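D-glyceraldehyde dehydrogenase (NADP(+)) (Thermoplasma acidophilum, PDB 5IZD) oxidises D-glyceraldehyde to (R)-glycerate with NADP(+) as the electron acceptor, a step of the non-phosphorylated Entner-Doudoroff pathway of this archaeon. Local coordinates at residues Gly9-Ser14 / Ile184-Val189; Ala48-Phe53 / His215-Leu220; Ile67-Lys72 / Tyr110-Ala115; Leu163-Thr168 / Glu466-Lys471. All blocks are in the same frame, centred on the assembly; numbering follows the deposited sequence.

Interaction 1 of 4, residues Gly9-Ser14 / Ile184-Val189; sequences GQWVNS and IVRKFV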
loop_
_atom_site.group_PDB
_atom_site.type_symbol
_atom_site.label_atom_id
_atom_site.label_comp_id
_atom_site.label_asym_id
_atom_site.label_seq_id
_atom_site.Cartn_x
_atom_site.Cartn_y
_atom_site.Cartn_z
ATOM N N GLY A 9 9.721 -20.959 29.861
ATOM C CA GLY A 9 11.002 -20.393 30.221
ATOM C C GLY A 9 12.007 -21.304 30.923
ATOM O O GLY A 9 12.973 -20.794 31.435
ATOM N N GLN A 10 11.783 -22.625 30.887
ATOM C CA GLN A 10 12.683 -23.664 31.416
ATOM C C GLN A 10 12.960 -24.771 30.381
ATOM O O GLN A 10 12.055 -25.172 29.621
ATOM C CB GLN A 10 12.047 -24.353 32.624
ATOM C CG GLN A 10 11.173 -23.509 33.526
ATOM C CD GLN A 10 10.797 -24.291 34.776
ATOM O OE1 GLN A 10 10.195 -25.365 34.687
ATOM N NE2 GLN A 10 11.235 -23.817 35.942
ATOM N N TRP A 11 14.189 -25.270 30.365
ATOM C CA TRP A 11 14.511 -26.525 29.675
ATOM C C TRP A 11 14.092 -27.723 30.524
ATOM O O TRP A 11 14.535 -27.826 31.635
ATOM C CB TRP A 11 16.012 -26.635 29.384
ATOM C CG TRP A 11 16.412 -25.575 28.441
ATOM C CD1 TRP A 11 16.988 -24.374 28.750
ATOM C CD2 TRP A 11 16.202 -25.575 27.017
ATOM N NE1 TRP A 11 17.138 -23.622 27.596
ATOM C CE2 TRP A 11 16.695 -24.350 26.521
ATOM C CE3 TRP A 11 15.677 -26.506 26.114
ATOM C CZ2 TRP A 11 16.699 -24.043 25.162
ATOM C CZ3 TRP A 11 15.673 -26.199 24.766
ATOM C CH2 TRP A 11 16.157 -24.960 24.296
ATOM N N VAL A 12 13.245 -28.609 30.011
ATOM C CA VAL A 12 12.674 -29.727 30.791
ATOM C C VAL A 12 12.674 -31.019 29.957
ATOM O O VAL A 12 12.837 -30.992 28.705
ATOM C CB VAL A 12 11.230 -29.434 31.289
ATOM C CG1 VAL A 12 11.182 -28.231 32.232
ATOM C CG2 VAL A 12 10.308 -29.129 30.124
ATOM N N ASN A 13 12.500 -32.138 30.658
ATOM C CA ASN A 13 12.301 -33.454 30.061
ATOM C C ASN A 13 10.817 -33.610 29.771
ATOM O O ASN A 13 10.004 -32.872 30.307
ATOM C CB ASN A 13 12.695 -34.563 31.039
ATOM C CG ASN A 13 14.152 -34.526 31.402
ATOM O OD1 ASN A 13 15.007 -34.288 30.536
ATOM N ND2 ASN A 13 14.470 -34.793 32.700
ATOM N N SER A 14 10.481 -34.562 28.905
ATOM C CA SER A 14 9.101 -34.975 28.688
ATOM C C SER A 14 8.514 -35.387 30.019
ATOM O O SER A 14 9.230 -35.976 30.790
ATOM C CB SER A 14 9.063 -36.235 27.820
ATOM O OG SER A 14 7.694 -36.551 27.557
ATOM N N ILE A 184 18.607 -22.938 17.520
ATOM C CA ILE A 184 18.066 -21.623 17.179
ATOM C C ILE A 184 17.243 -21.064 18.309
ATOM O O ILE A 184 17.457 -19.925 18.701
ATOM C CB ILE A 184 17.245 -21.679 15.868
ATOM C CG1 ILE A 184 18.212 -21.899 14.712
ATOM C CG2 ILE A 184 16.475 -20.384 15.641
ATOM C CD1 ILE A 184 17.569 -22.406 13.461
ATOM N N VAL A 185 16.361 -21.893 18.862
ATOM C CA VAL A 185 15.532 -21.542 20.001
ATOM C C VAL A 185 16.373 -21.041 21.175
ATOM O O VAL A 185 16.023 -20.037 21.806
ATOM C CB VAL A 185 14.633 -22.734 20.444
ATOM C CG1 VAL A 185 13.983 -22.482 21.801
ATOM C CG2 VAL A 185 13.537 -22.984 19.385
ATOM N N ARG A 186 17.457 -21.755 21.458
ATOM C CA ARG A 186 18.366 -21.400 22.558
ATOM C C ARG A 186 18.971 -20.017 22.263
ATOM O O ARG A 186 19.023 -19.194 23.164
ATOM C CB ARG A 186 19.429 -22.485 22.781
ATOM C CG ARG A 186 20.391 -22.275 23.978
ATOM C CD ARG A 186 21.263 -23.507 24.239
ATOM N NE ARG A 186 20.488 -24.664 24.737
ATOM C CZ ARG A 186 20.145 -24.905 26.021
ATOM N NH1 ARG A 186 20.495 -24.091 27.026
ATOM N NH2 ARG A 186 19.432 -26.008 26.321
ATOM N N LYS A 187 19.320 -19.715 21.002
ATOM C CA LYS A 187 19.824 -18.378 20.674
ATOM C C LYS A 187 18.790 -17.274 20.938
ATOM O O LYS A 187 19.133 -16.227 21.459
ATOM C CB LYS A 187 20.413 -18.319 19.254
ATOM C CG LYS A 187 21.685 -19.153 19.108
ATOM C CD LYS A 187 22.897 -18.455 19.716
ATOM C CE LYS A 187 24.077 -19.410 19.829
ATOM N NZ LYS A 187 23.873 -20.342 20.978
ATOM N N PHE A 188 17.532 -17.520 20.602
ATOM C CA PHE A 188 16.455 -16.592 20.935
ATOM C C PHE A 188 16.291 -16.405 22.451
ATOM O O PHE A 188 16.133 -15.243 22.953
ATOM C CB PHE A 188 15.142 -17.032 20.280
ATOM C CG PHE A 188 14.995 -16.531 18.908
ATOM C CD1 PHE A 188 15.560 -17.217 17.857
ATOM C CD2 PHE A 188 14.352 -15.328 18.660
ATOM C CE1 PHE A 188 15.417 -16.769 16.555
ATOM C CE2 PHE A 188 14.230 -14.870 17.356
ATOM C CZ PHE A 188 14.774 -15.589 16.300
ATOM N N VAL A 189 16.340 -17.526 23.172
ATOM C CA VAL A 189 16.394 -17.490 24.642
ATOM C C VAL A 189 17.576 -16.639 25.171
ATOM O O VAL A 189 17.357 -15.674 25.942
ATOM C CB VAL A 189 16.386 -18.897 25.306
ATOM C CG1 VAL A 189 16.472 -18.780 26.828
ATOM C CG2 VAL A 189 15.085 -19.600 24.968
#
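The guanidinium of Arg186 lies flat over one face of the Trp11 indole, the two planes only about 15° apart. NH2 does most of the touching: it sits over the middle of the bicycle, 3.2 Å from Trp11 CE2, while CZ is 3.8 Å from the centroid of the five-membered ring, a cation-pi stack. NH1 stands almost directly above Trp11 NE1, 3.4 Å away, but both are donors and no bond forms. On the benzo side Val185 adds a looser apolar contact, its CG1 4.1 Å from Trp11 CH2. The arginine chain leaves helix 178-190 with CG opposite the backbone N (chi1 -176°) and bends at chi3 (-68°), which turns the guanidinium back along the indole instead of out from the helix. Behind this layer, Val185 packs on Leu198 and Phe200 of strand 198-200, and Tyr6 of the adjacent strand 2-7 meets the Trp11 ring with the planes inclined while touching Val189. The contact thus fastens strand 10-12, an outermost strand of the small N-terminal sheet, to a helix that follows strand 168-172 in the Rossmann-like, NADP-binding domain of the aldehyde dehydrogenase fold.

Interaction 2 of 4, residues Ala48-Phe53 / His215-Leu220; sequences AAEDAF and HKKVNL
Lys217 reaches across to Glu50 of helix 39-77 from the type I turn His215-Val218. Its CB points toward the helix, and CG, set opposite the carbonyl carbon (chi1 -54°), runs past the edge of the His215 ring, in the plane of that ring. From there the chain is fully extended. CD comes to 3.7 Å from Glu50 OE1 and CE to 3.5 Å from the same oxygen, so the methylenes run close to the carboxylate before the charged end arrives. NZ then donates to Glu50 OE1 at 2.7 Å, a hydrogen-bonded salt bridge. The ammonium approaches on the syn side of the carboxylate but 32° out of its plane; Glu50 OE2 stays 3.9 Å from Lys217 NZ, making the bridge one-sided. Glu50 is itself extended, and the two chains cross at about a right angle. NZ makes a second salt bridge, to Asp47 one turn earlier on the same helix; Asp51 OD1, 6.0 Å from Lys217 NZ, is not in contact. At the base of the lysine, Lys217 N makes a weak bond to His215 ND1, 3.3 Å long, which ties that ring to the turn. The helix therefore offers the lysine two carboxylates, Asp47 and Glu50, at a surface contact; this acidic setting would be expected to stabilise the protonated ammonium, while the nearby positive charge should in turn favour ionised Glu50.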
loop_
_atom_site.group_PDB
_atom_site.type_symbol
_atom_site.label_atom_id
_atom_site.label_comp_id
_atom_site.label_asym_id
_atom_site.label_seq_id
_atom_site.Cartn_x
_atom_site.Cartn_y
_atom_site.Cartn_z
ATOM N N ALA A 48 1.506 -21.352 28.642
ATOM C CA ALA A 48 2.565 -20.332 28.762
ATOM C C ALA A 48 2.494 -19.244 27.628
ATOM O O ALA A 48 2.603 -18.059 27.906
ATOM C CB ALA A 48 3.929 -20.969 28.789
ATOM N N ALA A 49 2.305 -19.659 26.380
ATOM C CA ALA A 49 2.101 -18.726 25.291
ATOM C C ALA A 49 0.895 -17.817 25.533
ATOM O O ALA A 49 0.984 -16.601 25.310
ATOM C CB ALA A 49 1.970 -19.482 23.969
ATOM N N GLU A 50 -0.226 -18.367 25.996
ATOM C CA GLU A 50 -1.383 -17.508 26.328
ATOM C C GLU A 50 -1.069 -16.475 27.412
ATOM O O GLU A 50 -1.400 -15.290 27.290
ATOM C CB GLU A 50 -2.580 -18.327 26.786
ATOM C CG GLU A 50 -3.849 -17.512 27.019
ATOM C CD GLU A 50 -5.028 -18.385 27.439
ATOM O OE1 GLU A 50 -4.851 -19.219 28.318
ATOM O OE2 GLU A 50 -6.143 -18.280 26.881
ATOM N N ASP A 51 -0.464 -16.927 28.489
ATOM C CA ASP A 51 -0.164 -16.038 29.591
ATOM C C ASP A 51 0.915 -14.992 29.247
ATOM O O ASP A 51 0.889 -13.921 29.787
ATOM C CB ASP A 51 0.211 -16.842 30.855
ATOM C CG ASP A 51 -0.939 -17.792 31.344
ATOM O OD1 ASP A 51 -2.142 -17.603 31.015
ATOM O OD2 ASP A 51 -0.610 -18.744 32.090
ATOM N N ALA A 52 1.828 -15.261 28.330
ATOM C CA ALA A 52 2.802 -14.264 27.939
ATOM C C ALA A 52 2.256 -13.250 26.883
ATOM O O ALA A 52 2.897 -12.248 26.641
ATOM C CB ALA A 52 4.043 -14.969 27.407
ATOM N N PHE A 53 1.096 -13.512 26.284
ATOM C CA PHE A 53 0.643 -12.801 25.085
ATOM C C PHE A 53 0.525 -11.294 25.263
ATOM O O PHE A 53 1.149 -10.560 24.499
ATOM C CB PHE A 53 -0.672 -13.368 24.492
ATOM C CG PHE A 53 -1.264 -12.485 23.397
ATOM C CD1 PHE A 53 -0.634 -12.380 22.175
ATOM C CD2 PHE A 53 -2.385 -11.686 23.623
ATOM C CE1 PHE A 53 -1.111 -11.536 21.184
ATOM C CE2 PHE A 53 -2.883 -10.843 22.622
ATOM C CZ PHE A 53 -2.237 -10.767 21.401
ATOM N N HIS A 215 -6.255 -27.641 19.252
ATOM C CA HIS A 215 -6.376 -27.091 20.604
ATOM C C HIS A 215 -7.186 -25.772 20.615
ATOM O O HIS A 215 -6.909 -24.897 19.807
ATOM C CB HIS A 215 -4.957 -26.834 21.148
ATOM C CG HIS A 215 -4.885 -26.649 22.626
ATOM N ND1 HIS A 215 -5.250 -25.476 23.237
ATOM C CD2 HIS A 215 -4.438 -27.459 23.616
ATOM C CE1 HIS A 215 -5.072 -25.577 24.543
ATOM N NE2 HIS A 215 -4.563 -26.764 24.798
ATOM N N LYS A 216 -8.125 -25.637 21.548
ATOM C CA LYS A 216 -9.090 -24.521 21.586
ATOM C C LYS A 216 -8.430 -23.130 21.584
ATOM O O LYS A 216 -9.036 -22.153 21.093
ATOM C CB LYS A 216 -10.076 -24.646 22.791
ATOM C CG LYS A 216 -10.978 -25.898 22.814
ATOM N N LYS A 217 -7.212 -23.039 22.119
ATOM C CA LYS A 217 -6.477 -21.766 22.274
ATOM C C LYS A 217 -5.518 -21.360 21.125
ATOM O O LYS A 217 -4.925 -20.292 21.170
ATOM C CB LYS A 217 -5.671 -21.797 23.594
ATOM C CG LYS A 217 -6.510 -22.115 24.848
ATOM C CD LYS A 217 -5.652 -22.115 26.099
ATOM C CE LYS A 217 -6.512 -22.173 27.353
ATOM N NZ LYS A 217 -5.604 -21.803 28.463
ATOM N N VAL A 218 -5.333 -22.226 20.137
ATOM C CA VAL A 218 -4.436 -21.943 19.023
ATOM C C VAL A 218 -5.118 -20.996 18.060
ATOM O O VAL A 218 -6.263 -21.211 17.688
ATOM C CB VAL A 218 -3.980 -23.269 18.357
ATOM C CG1 VAL A 218 -3.269 -23.042 17.045
ATOM C CG2 VAL A 218 -3.032 -23.966 19.281
ATOM N N ASN A 219 -4.422 -19.944 17.631
ATOM C CA ASN A 219 -5.058 -18.974 16.721
ATOM C C ASN A 219 -4.578 -19.023 15.267
ATOM O O ASN A 219 -5.306 -18.582 14.334
ATOM C CB ASN A 219 -4.848 -17.568 17.280
ATOM C CG ASN A 219 -5.427 -17.394 18.686
ATOM O OD1 ASN A 219 -4.698 -17.071 19.629
ATOM N ND2 ASN A 219 -6.726 -17.630 18.837
ATOM N N LEU A 220 -3.349 -19.526 15.079
ATOM C CA LEU A 220 -2.700 -19.537 13.771
ATOM C C LEU A 220 -1.709 -20.728 13.726
ATOM O O LEU A 220 -1.049 -21.080 14.739
ATOM C CB LEU A 220 -2.014 -18.204 13.487
ATOM C CG LEU A 220 -1.349 -17.988 12.111
ATOM C CD1 LEU A 220 -1.204 -16.517 11.826
ATOM C CD2 LEU A 220 0.073 -18.623 12.140
#

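Interaction 3 of 4, residues Ile67-Lys72 / Tyr110-Ala115; sequences IIYRAK and YYAEWA
One face of the Tyr69 ring carries the methyl of Ala112, whose CB stands 3.8 Å from the ring centroid and 23° off the normal, a CH-pi contact. The methyl is displaced toward the rim, nearest to Tyr69 CE1 at 3.6 Å. The backbone N of Glu113 approaches the same ring obliquely; it is 3.4 Å from Tyr69 OH, at too poor an angle for a hydrogen bond. Tyr69 CG lies opposite the carbonyl carbon (chi1 -73°), and although CB leaves the helix at an angle to the partner segment, the ring carries the phenol over the backbone of Ala112 and Glu113. The Tyr69 OH ends 3.3 Å from Glu113 CA and 3.4 Å from Glu113 CG. Beside the ring, Ile68 presses its CG2 branch on the same methyl, 3.8 Å from Ala112 CB, so one small side chain is covered by two neighbours on helix 39-77. The polar ends look across a subunit boundary: Tyr69 OH is hydrogen-bonded to Glu113 OE2 of the third subunit, the reverse bond forms as well, and Glu113 OE1 makes a salt bridge with Lys117 of that subunit. Ile68 also packs against Leu163 and Leu164 of helix 153-164. This is close helix-helix packing around an alanine, placed where two subunits of the homotetramer meet through reciprocal Tyr-Glu bonds.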
loop_
_atom_site.group_PDB
_atom_site.type_symbol
_atom_site.label_atom_id
_atom_site.label_comp_id
_atom_site.label_asym_id
_atom_site.label_seq_id
_atom_site.Cartn_x
_atom_site.Cartn_y
_atom_site.Cartn_z
ATOM N N ILE A 67 15.370 -7.504 20.472
ATOM C CA ILE A 67 15.577 -8.895 20.949
ATOM C C ILE A 67 15.836 -9.811 19.744
ATOM O O ILE A 67 16.762 -10.604 19.773
ATOM C CB ILE A 67 14.351 -9.430 21.726
ATOM C CG1 ILE A 67 14.147 -8.665 23.028
ATOM C CG2 ILE A 67 14.515 -10.924 21.987
ATOM C CD1 ILE A 67 12.767 -8.853 23.674
ATOM N N ILE A 68 15.054 -9.663 18.676
ATOM C CA ILE A 68 15.255 -10.492 17.488
ATOM C C ILE A 68 16.607 -10.215 16.807
ATOM O O ILE A 68 17.279 -11.199 16.329
ATOM C CB ILE A 68 14.090 -10.343 16.480
ATOM C CG1 ILE A 68 12.775 -10.870 17.081
ATOM C CG2 ILE A 68 14.384 -11.015 15.133
ATOM C CD1 ILE A 68 11.532 -10.288 16.455
ATOM N N TYR A 69 17.019 -8.936 16.765
ATOM C CA TYR A 69 18.341 -8.579 16.204
ATOM C C TYR A 69 19.535 -9.181 17.017
ATOM O O TYR A 69 20.529 -9.636 16.458
ATOM C CB TYR A 69 18.534 -7.053 16.091
ATOM C CG TYR A 69 17.756 -6.326 14.971
ATOM C CD1 TYR A 69 17.836 -6.731 13.642
ATOM C CD2 TYR A 69 16.971 -5.196 15.265
ATOM C CE1 TYR A 69 17.193 -6.018 12.628
ATOM C CE2 TYR A 69 16.275 -4.498 14.271
ATOM C CZ TYR A 69 16.374 -4.918 12.959
ATOM O OH TYR A 69 15.727 -4.214 11.976
ATOM N N ARG A 70 19.373 -9.211 18.325
ATOM C CA ARG A 70 20.320 -9.773 19.267
ATOM C C ARG A 70 20.484 -11.250 18.906
ATOM O O ARG A 70 21.571 -11.683 18.706
ATOM C CB ARG A 70 19.806 -9.596 20.676
ATOM C CG ARG A 70 20.885 -9.420 21.730
ATOM C CD ARG A 70 20.578 -8.223 22.628
ATOM N NE ARG A 70 19.448 -8.520 23.463
ATOM C CZ ARG A 70 18.571 -7.635 23.877
ATOM N NH1 ARG A 70 17.574 -8.028 24.634
ATOM N NH2 ARG A 70 18.710 -6.365 23.549
ATOM N N ALA A 71 19.382 -11.981 18.794
ATOM C CA ALA A 71 19.379 -13.396 18.335
ATOM C C ALA A 71 20.119 -13.577 17.027
ATOM O O ALA A 71 20.986 -14.417 16.910
ATOM C CB ALA A 71 17.992 -13.967 18.212
ATOM N N LYS A 72 19.794 -12.744 16.053
ATOM C CA LYS A 72 20.566 -12.735 14.830
ATOM C C LYS A 72 22.095 -12.613 15.074
ATOM O O LYS A 72 22.832 -13.432 14.548
ATOM C CB LYS A 72 20.151 -11.642 13.887
ATOM C CG LYS A 72 20.684 -11.918 12.491
ATOM C CD LYS A 72 20.902 -10.673 11.696
ATOM C CE LYS A 72 22.001 -9.802 12.235
ATOM N NZ LYS A 72 22.207 -8.747 11.214
ATOM N N TYR A 110 15.782 -9.464 7.839
ATOM C CA TYR A 110 14.741 -8.949 6.970
ATOM C C TYR A 110 13.412 -8.813 7.721
ATOM O O TYR A 110 12.786 -7.753 7.641
ATOM C CB TYR A 110 14.556 -9.832 5.763
ATOM C CG TYR A 110 13.337 -9.446 4.937
ATOM C CD1 TYR A 110 13.408 -8.440 3.937
ATOM C CD2 TYR A 110 12.102 -10.094 5.139
ATOM C CE1 TYR A 110 12.283 -8.109 3.179
ATOM C CE2 TYR A 110 10.973 -9.718 4.424
ATOM C CZ TYR A 110 11.079 -8.732 3.443
ATOM O OH TYR A 110 9.942 -8.410 2.762
ATOM N N TYR A 111 13.000 -9.848 8.469
ATOM C CA TYR A 111 11.731 -9.783 9.169
ATOM C C TYR A 111 11.738 -8.767 10.305
ATOM O O TYR A 111 10.735 -8.027 10.500
ATOM C CB TYR A 111 11.245 -11.144 9.652
ATOM C CG TYR A 111 10.779 -12.037 8.531
ATOM C CD1 TYR A 111 9.689 -11.703 7.765
ATOM C CD2 TYR A 111 11.434 -13.218 8.234
ATOM C CE1 TYR A 111 9.272 -12.480 6.727
ATOM C CE2 TYR A 111 11.010 -14.038 7.216
ATOM C CZ TYR A 111 9.911 -13.671 6.461
ATOM O OH TYR A 111 9.455 -14.447 5.399
ATOM N N ALA A 112 12.842 -8.712 11.048
ATOM C CA ALA A 112 12.991 -7.717 12.090
ATOM C C ALA A 112 12.953 -6.290 11.553
ATOM O O ALA A 112 12.419 -5.409 12.227
ATOM C CB ALA A 112 14.234 -7.963 12.926
ATOM N N GLU A 113 13.436 -6.062 10.330
ATOM C CA GLU A 113 13.350 -4.697 9.705
ATOM C C GLU A 113 11.945 -4.153 9.434
ATOM O O GLU A 113 11.779 -2.951 9.157
ATOM C CB GLU A 113 14.178 -4.616 8.418
ATOM C CG GLU A 113 15.720 -4.763 8.612
ATOM C CD GLU A 113 16.471 -4.994 7.307
ATOM O OE1 GLU A 113 15.814 -5.467 6.362
ATOM O OE2 GLU A 113 17.688 -4.700 7.168
ATOM N N TRP A 114 10.946 -4.991 9.587
ATOM C CA TRP A 114 9.567 -4.592 9.435
ATOM C C TRP A 114 9.009 -3.866 10.661
ATOM O O TRP A 114 7.883 -3.470 10.663
ATOM C CB TRP A 114 8.689 -5.752 9.047
ATOM C CG TRP A 114 8.717 -6.038 7.629
ATOM C CD1 TRP A 114 9.256 -7.092 7.052
ATOM C CD2 TRP A 114 8.127 -5.264 6.584
ATOM N NE1 TRP A 114 9.078 -7.053 5.721
ATOM C CE2 TRP A 114 8.385 -5.923 5.400
ATOM C CE3 TRP A 114 7.420 -4.069 6.544
ATOM C CZ2 TRP A 114 7.955 -5.445 4.180
ATOM C CZ3 TRP A 114 7.014 -3.594 5.335
ATOM C CH2 TRP A 114 7.278 -4.270 4.176
ATOM N N ALA A 115 9.820 -3.697 11.689
ATOM C CA ALA A 115 9.400 -2.995 12.882
ATOM C C ALA A 115 8.813 -1.581 12.569
ATOM O O ALA A 115 9.359 -0.821 11.790
ATOM C CB ALA A 115 10.545 -2.903 13.884
#

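Interaction 4 of 4, residues Leu163-Thr168 / Glu466-Lys471; sequences LLTGNT and EYLKLK
Thr165 holds OG1 between its backbone N and carbonyl carbon (chi1 55°), which turns the hydroxyl toward Tyr467 and leaves CG2 for Leu468; in Asn167, CG lies opposite the carbonyl carbon and chi2 of -85° swings the amide to the Tyr467 carbonyl. There Asn167 ND2 donates to Tyr467 O at 3.1 Å along a nearly straight N-H line (171°). The acceptor lies in the amide plane, whereas the donor is somewhat tilted from the carbonyl plane. Thr165 OG1 touches Tyr467 CB at 3.4 Å, and Thr165 CB and CG2 pack on the branches of Leu468, with Thr165 CB 3.7 Å from Leu468 CD2. Second-shell bonds fix both polar groups: OG1 of Thr165 is bonded to Pro161 O and Ala162 O of the preceding helix, while Asn167 ND2 also reaches Ala162 O and OD1 takes the backbone N of Gly140. The Tyr467 hydroxyl is hydrogen-bonded farther off, to Thr222. Gly166, with positive phi, lets the chain turn sharply between the two contact residues. This is a Schellman motif ending helix 153-164, stitched by an asparagine side chain to Tyr467 O, next to strand 468-476, which pairs antiparallel with strand 130-145.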
loop_
_atom_site.group_PDB
_atom_site.type_symbol
_atom_site.label_atom_id
_atom_site.label_comp_id
_atom_site.label_asym_id
_atom_site.label_seq_id
_atom_site.Cartn_x
_atom_site.Cartn_y
_atom_site.Cartn_z
ATOM N N LEU A 163 7.114 -13.591 15.772
ATOM C CA LEU A 163 7.552 -12.813 16.919
ATOM C C LEU A 163 7.574 -11.301 16.673
ATOM O O LEU A 163 7.185 -10.542 17.537
ATOM C CB LEU A 163 8.930 -13.306 17.396
ATOM C CG LEU A 163 8.911 -14.735 17.969
ATOM C CD1 LEU A 163 10.347 -15.247 18.184
ATOM C CD2 LEU A 163 8.158 -14.897 19.283
ATOM N N LEU A 164 8.025 -10.849 15.508
ATOM C CA LEU A 164 8.129 -9.429 15.251
ATOM C C LEU A 164 6.748 -8.805 15.369
ATOM O O LEU A 164 6.601 -7.753 16.009
ATOM C CB LEU A 164 8.779 -9.174 13.886
ATOM C CG LEU A 164 8.988 -7.730 13.430
ATOM C CD1 LEU A 164 7.723 -6.981 12.944
ATOM C CD2 LEU A 164 9.685 -6.969 14.513
ATOM N N THR A 165 5.745 -9.496 14.799
ATOM C CA THR A 165 4.383 -9.039 14.814
ATOM C C THR A 165 3.660 -9.139 16.155
ATOM O O THR A 165 2.533 -8.718 16.246
ATOM C CB THR A 165 3.558 -9.732 13.698
ATOM O OG1 THR A 165 3.640 -11.139 13.804
ATOM C CG2 THR A 165 4.058 -9.296 12.343
ATOM N N GLY A 166 4.291 -9.709 17.185
ATOM C CA GLY A 166 3.721 -9.705 18.533
ATOM C C GLY A 166 2.956 -10.974 18.918
ATOM O O GLY A 166 2.247 -10.941 19.895
ATOM N N ASN A 167 3.089 -12.070 18.151
ATOM C CA ASN A 167 2.483 -13.325 18.491
ATOM C C ASN A 167 3.423 -14.070 19.408
ATOM O O ASN A 167 4.632 -13.862 19.333
ATOM C CB ASN A 167 2.223 -14.200 17.283
ATOM C CG ASN A 167 1.284 -13.550 16.269
ATOM O OD1 ASN A 167 0.045 -13.640 16.386
ATOM N ND2 ASN A 167 1.874 -12.909 15.235
ATOM N N THR A 168 2.865 -14.946 20.235
ATOM C CA THR A 168 3.672 -15.865 21.047
ATOM C C THR A 168 3.671 -17.167 20.295
ATOM O O THR A 168 2.787 -17.381 19.423
ATOM C CB THR A 168 3.107 -16.073 22.444
ATOM O OG1 THR A 168 1.759 -16.494 22.325
ATOM C CG2 THR A 168 3.148 -14.774 23.209
ATOM N N GLU A 466 0.616 -11.906 7.005
ATOM C CA GLU A 466 -0.206 -13.074 7.307
ATOM C C GLU A 466 -0.279 -13.330 8.796
ATOM O O GLU A 466 -1.204 -14.018 9.247
ATOM C CB GLU A 466 0.277 -14.368 6.601
ATOM C CG GLU A 466 0.255 -14.331 5.065
ATOM C CD GLU A 466 -1.134 -14.282 4.388
ATOM O OE1 GLU A 466 -2.200 -14.159 5.057
ATOM O OE2 GLU A 466 -1.147 -14.369 3.130
ATOM N N TYR A 467 0.668 -12.795 9.555
ATOM C CA TYR A 467 0.673 -12.975 11.018
ATOM C C TYR A 467 -0.024 -11.853 11.821
ATOM O O TYR A 467 -0.030 -11.850 13.071
ATOM C CB TYR A 467 2.119 -13.115 11.486
ATOM C CG TYR A 467 2.804 -14.369 10.968
ATOM C CD1 TYR A 467 2.714 -15.568 11.672
ATOM C CD2 TYR A 467 3.552 -14.368 9.768
ATOM C CE1 TYR A 467 3.378 -16.726 11.231
ATOM C CE2 TYR A 467 4.195 -15.529 9.312
ATOM C CZ TYR A 467 4.121 -16.695 10.053
ATOM O OH TYR A 467 4.723 -17.847 9.596
ATOM N N LEU A 468 -0.595 -10.899 11.092
ATOM C CA LEU A 468 -1.381 -9.812 11.677
ATOM C C LEU A 468 -2.838 -9.950 11.244
ATOM O O LEU A 468 -3.149 -10.255 10.082
ATOM C CB LEU A 468 -0.814 -8.475 11.213
ATOM C CG LEU A 468 0.573 -8.145 11.726
ATOM C CD1 LEU A 468 1.188 -7.009 10.905
ATOM C CD2 LEU A 468 0.487 -7.716 13.175
ATOM N N LYS A 469 -3.730 -9.702 12.204
ATOM C CA LYS A 469 -5.156 -9.604 11.951
ATOM C C LYS A 469 -5.620 -8.152 11.883
ATOM O O LYS A 469 -5.317 -7.382 12.789
ATOM C CB LYS A 469 -5.913 -10.304 13.068
ATOM C CG LYS A 469 -7.408 -10.375 12.827
ATOM C CD LYS A 469 -7.701 -11.471 11.819
ATOM C CE LYS A 469 -9.164 -11.480 11.448
ATOM N NZ LYS A 469 -9.309 -12.643 10.530
ATOM N N LEU A 470 -6.392 -7.826 10.866
ATOM C CA LEU A 470 -6.962 -6.510 10.685
ATOM C C LEU A 470 -8.264 -6.489 11.474
ATOM O O LEU A 470 -9.007 -7.404 11.399
ATOM C CB LEU A 470 -7.227 -6.268 9.213
ATOM C CG LEU A 470 -7.355 -4.856 8.641
ATOM C CD1 LEU A 470 -6.264 -3.898 9.002
ATOM C CD2 LEU A 470 -7.543 -4.845 7.141
ATOM N N LYS A 471 -8.522 -5.455 12.248
ATOM C CA LYS A 471 -9.791 -5.329 13.016
ATOM C C LYS A 471 -10.259 -3.891 12.806
ATOM O O LYS A 471 -9.409 -3.019 12.634
ATOM C CB LYS A 471 -9.538 -5.621 14.510
ATOM C CG LYS A 471 -8.841 -4.525 15.247
ATOM C CD LYS A 471 -8.281 -4.898 16.586
ATOM C CE LYS A 471 -9.241 -5.492 17.592
ATOM N NZ LYS A 471 -10.257 -4.546 18.146
#

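The four contacts gather round the sheet containing strands 130-145, 168-172 and 220-224, on which interactions 1, 2 and 4 bear. Helix 39-77 is shared by interactions 2 and 3, whose centres are about 22 Å apart and which do not touch. Interaction 4 lies about 13 Å from interaction 2 and 15 Å from interaction 3, centre to centre: Ala49 O probably bonds Thr168 OG1, and Ile68 packs on Leu164. Phe188 joins interaction 1 to 3 and 4, through Ala71 and Leu163. Along the chain, interactions 1, 2 and 4 alternate, while interaction 3 has the shortest span, falls within those of 1 and 2, and closes before interaction 4 opens. Together they join N-terminal, central and C-terminal parts.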